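Local coordinates for GH62 hydrolase (Scytalidium thermophilum, PDB 4PVA), which probably removes alpha-L-arabinofuranosyl side chains from arabinoxylan, as a family GH62 arabinofuranosidase contributing to the breakdown of plant cell walls, at residues F182-L190 / A219-Y227. Sequence-based numbering, arbitrary orientation.
Sequences FSSDDNGHL and ALWEAACIY
Asp186 stacked on Trp221, and Phe182 lying over Ile226, mark the ends of a buried packing between two neighbouring blades of the five-bladed beta-propeller that characterises GH62 enzymes. One blade supplies the hairpin of strands 178-184 and 189-196, the other its first strand, 222-229. The case illustrates how propeller blades meet: through side chains and trapped water, without a shared ladder of backbone bonds. In the apolar half, CD1 of Ile226 sits over the centre of the Phe182 ring as a CH-pi contact, 3.7 Å from the centroid, while CD1 of Leu190 meets CB of Ala224 at 3.9 Å. CD2 of Leu220 comes up beside Leu190 CB and the carbonyl of Gly188. Between these groups Ser184 OG binds two waters. One accepts a hydrogen bond from Ala224 N; the other lies within bonding distance of Leu220 O and His189 O, and cannot serve every acceptor around it at once.

At the turn, the chain of Trp221 runs with CG opposite its own N (chi1 -178°), which brings one face of the indole against Asp186. The carboxylate lies 5° from parallel with the indole, and the Asp186 CB hydrogens add a CH-pi contact. Putting an alanine at Trp221 would probably deprive the Asp186 carboxylate of its flat support and let it turn away from Glu222. Within the same turn, Asp185 braces the backbone: its OD1 accepts Asn187 N, an Asx turn, and His189 N from opposite faces, and OD2 takes His189 ND1. The Glu222 side chain lies close to a phosphate ion, probably from the crystallisation liquor, which may mark a pocket. With the two carboxylate planes nearly coplanar, Glu222 OE1 stands 2.6 Å from Asp186 OD1.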
ATOM      1  N   PHE A 182      -7.008   6.795   4.895  1.00  9.72           N
ATOM      2  CA  PHE A 182      -7.471   6.905   3.519  1.00  9.68           C
ATOM      3  C   PHE A 182      -8.003   5.582   3.043  1.00  9.65           C
ATOM      4  O   PHE A 182      -7.542   4.516   3.469  1.00  9.81           O
ATOM      5  CB  PHE A 182      -6.331   7.340   2.600  1.00  9.93           C
ATOM      6  CG  PHE A 182      -5.874   8.764   2.812  1.00  9.93           C
ATOM      7  CD1 PHE A 182      -4.932   9.071   3.810  1.00 10.29           C
ATOM      8  CD2 PHE A 182      -6.303   9.801   1.990  1.00 10.25           C
ATOM      9  CE1 PHE A 182      -4.480  10.346   3.989  1.00 10.52           C
ATOM     10  CE2 PHE A 182      -5.846  11.082   2.161  1.00 10.48           C
ATOM     11  CZ  PHE A 182      -4.940  11.370   3.170  1.00 10.66           C
ATOM     12  N   SER A 183      -8.974   5.621   2.128  1.00  9.62           N
ATOM     13  CA  SER A 183      -9.524   4.426   1.531  1.00  9.75           C
ATOM     14  C   SER A 183     -10.158   4.762   0.188  1.00  9.82           C
ATOM     15  O   SER A 183     -10.422   5.921  -0.128  1.00 10.06           O
ATOM     16  CB  SER A 183     -10.535   3.792   2.493  1.00  9.93           C
ATOM     17  OG  SER A 183     -11.657   4.616   2.743  1.00 10.23           O
ATOM     18  N   SER A 184     -10.420   3.735  -0.597  1.00 10.22           N
ATOM     19  CA  SER A 184     -10.987   3.874  -1.941  1.00 10.87           C
ATOM     20  C   SER A 184     -12.276   3.059  -2.041  1.00 11.36           C
ATOM     21  O   SER A 184     -12.529   2.194  -1.205  1.00 11.13           O
ATOM     22  CB  SER A 184      -9.976   3.362  -2.984  1.00 11.56           C
ATOM     23  OG  SER A 184      -8.822   4.203  -3.062  1.00 12.52           O
ATOM     24  N   ASP A 185     -13.037   3.292  -3.113  1.00 11.56           N
ATOM     25  CA  ASP A 185     -14.282   2.536  -3.325  1.00 11.80           C
ATOM     26  C   ASP A 185     -14.351   1.861  -4.685  1.00 12.43           C
ATOM     27  O   ASP A 185     -15.430   1.336  -5.040  1.00 13.01           O
ATOM     28  CB  ASP A 185     -15.516   3.396  -3.087  1.00 11.77           C
ATOM     29  CG  ASP A 185     -15.624   4.582  -4.010  1.00 11.88           C
ATOM     30  OD1 ASP A 185     -14.764   4.777  -4.889  1.00 11.72           O
ATOM     31  OD2 ASP A 185     -16.606   5.343  -3.825  1.00 11.75           O
ATOM     32  N   ASP A 186     -13.277   1.803  -5.466  1.00 12.67           N
ATOM     33  CA  ASP A 186     -13.361   1.302  -6.820  1.00 14.02           C
ATOM     34  C   ASP A 186     -14.502   1.961  -7.585  1.00 14.11           C
ATOM     35  O   ASP A 186     -15.078   1.370  -8.520  1.00 15.46           O
ATOM     36  CB  ASP A 186     -13.512  -0.235  -6.811  1.00 14.79           C
ATOM     37  CG  ASP A 186     -12.236  -0.962  -6.479  1.00 15.60           C
ATOM     38  OD1 ASP A 186     -11.176  -0.319  -6.361  1.00 16.46           O
ATOM     39  OD2 ASP A 186     -12.339  -2.186  -6.279  1.00 18.11           O
ATOM     40  N   ASN A 187     -14.810   3.186  -7.244  1.00 13.55           N
ATOM     41  CA  ASN A 187     -15.847   3.954  -7.906  1.00 13.87           C
ATOM     42  C   ASN A 187     -15.455   5.401  -8.061  1.00 13.56           C
ATOM     43  O   ASN A 187     -16.307   6.259  -8.125  1.00 14.48           O
ATOM     44  CB  ASN A 187     -17.203   3.820  -7.181  1.00 14.31           C
ATOM     45  CG  ASN A 187     -18.372   4.162  -8.078  1.00 14.86           C
ATOM     46  OD1 ASN A 187     -18.367   3.810  -9.252  1.00 16.26           O
ATOM     47  ND2 ASN A 187     -19.350   4.837  -7.552  1.00 14.94           N
ATOM     48  N   GLY A 188     -14.172   5.668  -8.124  1.00 13.50           N
ATOM     49  CA  GLY A 188     -13.680   6.992  -8.461  1.00 13.82           C
ATOM     50  C   GLY A 188     -13.497   7.953  -7.305  1.00 12.96           C
ATOM     51  O   GLY A 188     -13.227   9.113  -7.534  1.00 14.12           O
ATOM     52  N   HIS A 189     -13.612   7.485  -6.072  1.00 12.36           N
ATOM     53  CA  HIS A 189     -13.437   8.352  -4.888  1.00 11.90           C
ATOM     54  C   HIS A 189     -12.260   7.913  -4.039  1.00 11.30           C
ATOM     55  O   HIS A 189     -11.971   6.719  -3.910  1.00 11.90           O
ATOM     56  CB  HIS A 189     -14.687   8.370  -4.005  1.00 12.01           C
ATOM     57  CG  HIS A 189     -15.955   8.658  -4.756  1.00 12.43           C
ATOM     58  ND1 HIS A 189     -16.844   7.669  -5.098  1.00 12.86           N
ATOM     59  CD2 HIS A 189     -16.443   9.811  -5.270  1.00 13.08           C
ATOM     60  CE1 HIS A 189     -17.837   8.208  -5.785  1.00 13.29           C
ATOM     61  NE2 HIS A 189     -17.625   9.497  -5.896  1.00 13.87           N
ATOM     62  N   LEU A 190     -11.636   8.907  -3.436  1.00 10.66           N
ATOM     63  CA  LEU A 190     -10.625   8.728  -2.381  1.00 10.38           C
ATOM     64  C   LEU A 190     -11.175   9.408  -1.139  1.00 10.28           C
ATOM     65  O   LEU A 190     -11.495  10.608  -1.188  1.00 10.64           O
ATOM     66  CB  LEU A 190      -9.279   9.280  -2.820  1.00 10.88           C
ATOM     67  CG  LEU A 190      -8.131   9.136  -1.798  1.00 11.18           C
ATOM     68  CD1 LEU A 190      -7.756   7.706  -1.577  1.00 11.21           C
ATOM     69  CD2 LEU A 190      -6.912   9.919  -2.201  1.00 11.97           C
ATOM     70  N   ALA A 219      -9.143   6.445 -13.430  1.00 12.43           N
ATOM     71  CA  ALA A 219      -8.068   7.405 -13.210  1.00 12.98           C
ATOM     72  C   ALA A 219      -7.719   7.568 -11.731  1.00 12.42           C
ATOM     73  O   ALA A 219      -6.648   8.099 -11.396  1.00 12.44           O
ATOM     74  CB  ALA A 219      -8.460   8.759 -13.794  1.00 13.67           C
ATOM     75  N   LEU A 220      -8.591   7.150 -10.822  1.00 11.87           N
ATOM     76  CA  LEU A 220      -8.377   7.324  -9.392  1.00 12.18           C
ATOM     77  C   LEU A 220      -8.849   6.057  -8.710  1.00 11.97           C
ATOM     78  O   LEU A 220      -9.774   6.056  -7.889  1.00 12.98           O
ATOM     79  CB  LEU A 220      -9.137   8.556  -8.855  1.00 12.52           C
ATOM     80  CG  LEU A 220      -8.662   9.055  -7.503  1.00 12.86           C
ATOM     81  CD1 LEU A 220      -7.348   9.832  -7.669  1.00 12.74           C
ATOM     82  CD2 LEU A 220      -9.715   9.915  -6.844  1.00 13.51           C
ATOM     83  N   TRP A 221      -8.236   4.943  -9.085  1.00 11.77           N
ATOM     84  CA  TRP A 221      -8.844   3.630  -8.900  1.00 12.53           C
ATOM     85  C   TRP A 221      -8.710   3.125  -7.486  1.00 12.50           C
ATOM     86  O   TRP A 221      -9.729   2.885  -6.823  1.00 13.61           O
ATOM     87  CB  TRP A 221      -8.250   2.666  -9.934  1.00 13.39           C
ATOM     88  CG  TRP A 221      -8.816   1.259  -9.906  1.00 15.68           C
ATOM     89  CD1 TRP A 221      -8.091   0.095  -9.733  1.00 16.79           C
ATOM     90  CD2 TRP A 221     -10.167   0.877 -10.039  1.00 18.07           C
ATOM     91  NE1 TRP A 221      -8.930  -0.972  -9.740  1.00 18.06           N
ATOM     92  CE2 TRP A 221     -10.206  -0.535  -9.910  1.00 17.77           C
ATOM     93  CE3 TRP A 221     -11.337   1.569 -10.247  1.00 18.50           C
ATOM     94  CZ2 TRP A 221     -11.394  -1.288 -10.032  1.00 19.93           C
ATOM     95  CZ3 TRP A 221     -12.545   0.817 -10.362  1.00 19.80           C
ATOM     96  CH2 TRP A 221     -12.547  -0.588 -10.250  1.00 21.14           C
ATOM     97  N   GLU A 222      -7.491   2.934  -6.997  1.00 11.66           N
ATOM     98  CA  GLU A 222      -7.323   2.442  -5.639  1.00 12.42           C
ATOM     99  C   GLU A 222      -5.847   2.478  -5.284  1.00 10.91           C
ATOM    100  O   GLU A 222      -5.040   3.162  -5.913  1.00 10.39           O
ATOM    101  CB  GLU A 222      -8.005   1.104  -5.373  1.00 14.29           C
ATOM    102  CG  GLU A 222      -7.358   0.113  -6.292  1.00 14.70           C
ATOM    103  CD  GLU A 222      -7.855  -1.340  -6.160  1.00 15.74           C
ATOM    104  OE1 GLU A 222      -9.016  -1.711  -5.949  1.00 16.45           O
ATOM    105  OE2 GLU A 222      -6.988  -2.173  -6.335  1.00 16.75           O
ATOM    106  N   ALA A 223      -5.512   1.819  -4.200  1.00 10.59           N
ATOM    107  CA  ALA A 223      -4.130   1.548  -3.800  1.00 10.42           C
ATOM    108  C   ALA A 223      -3.374   2.829  -3.488  1.00 10.37           C
ATOM    109  O   ALA A 223      -2.189   2.986  -3.823  1.00 10.52           O
ATOM    110  CB  ALA A 223      -3.423   0.691  -4.844  1.00 10.70           C
ATOM    111  N   ALA A 224      -4.011   3.746  -2.786  1.00 10.09           N
ATOM    112  CA  ALA A 224      -3.351   4.979  -2.412  1.00 10.01           C
ATOM    113  C   ALA A 224      -2.216   4.733  -1.416  1.00 10.19           C
ATOM    114  O   ALA A 224      -2.262   3.862  -0.535  1.00 10.29           O
ATOM    115  CB  ALA A 224      -4.339   5.944  -1.808  1.00 10.54           C
ATOM    116  N   CYS A 225      -1.202   5.570  -1.553  1.00  9.69           N
ATOM    117  CA  CYS A 225      -0.104   5.706  -0.593  1.00 10.02           C
ATOM    118  C   CYS A 225       0.075   7.174  -0.331  1.00  9.48           C
ATOM    119  O   CYS A 225       0.108   7.950  -1.269  1.00  9.41           O
ATOM    120  CB  CYS A 225       1.236   5.194  -1.164  1.00 10.67           C
ATOM    121  SG  CYS A 225       1.284   3.517  -1.798  1.00 12.09           S
ATOM    122  N   ILE A 226       0.216   7.564   0.932  1.00  9.45           N
ATOM    123  CA  ILE A 226       0.558   8.930   1.307  1.00  9.79           C
ATOM    124  C   ILE A 226       1.794   8.879   2.178  1.00  9.76           C
ATOM    125  O   ILE A 226       1.793   8.265   3.249  1.00 10.16           O
ATOM    126  CB  ILE A 226      -0.581   9.672   2.041  1.00 10.17           C
ATOM    127  CG1 ILE A 226      -1.863   9.839   1.186  1.00 10.28           C
ATOM    128  CG2 ILE A 226      -0.086  11.027   2.484  1.00 10.56           C
ATOM    129  CD1 ILE A 226      -2.670   8.598   0.907  1.00 10.42           C
ATOM    130  N   TYR A 227       2.847   9.538   1.714  1.00  9.66           N
ATOM    131  CA  TYR A 227       4.169   9.559   2.373  1.00  9.97           C
ATOM    132  C   TYR A 227       4.587  10.971   2.717  1.00 10.43           C
ATOM    133  O   TYR A 227       4.332  11.912   1.970  1.00 10.88           O
ATOM    134  CB  TYR A 227       5.224   8.977   1.462  1.00 10.16           C
ATOM    135  CG  TYR A 227       5.053   7.534   1.110  1.00 10.09           C
ATOM    136  CD1 TYR A 227       5.268   6.547   2.059  1.00 10.45           C
ATOM    137  CD2 TYR A 227       4.722   7.122  -0.161  1.00 10.04           C
ATOM    138  CE1 TYR A 227       5.139   5.219   1.750  1.00 10.67           C
ATOM    139  CE2 TYR A 227       4.599   5.790  -0.475  1.00 10.34           C
ATOM    140  CZ  TYR A 227       4.800   4.838   0.482  1.00 10.26           C
ATOM    141  OH  TYR A 227       4.676   3.503   0.157  1.00 10.37           O
TER
HETATM  142  O   HOH W   1      -6.657   3.589  -1.430  1.00 11.73           O
HETATM  143  O   HOH W   2      -9.330   6.131  -4.888  1.00 14.52           O
HETATM  144  O   HOH W   3     -11.869   4.451  -5.973  1.00 18.12           O
HETATM  145  O   HOH W   4     -12.230   4.192  -8.765  1.00 22.76           O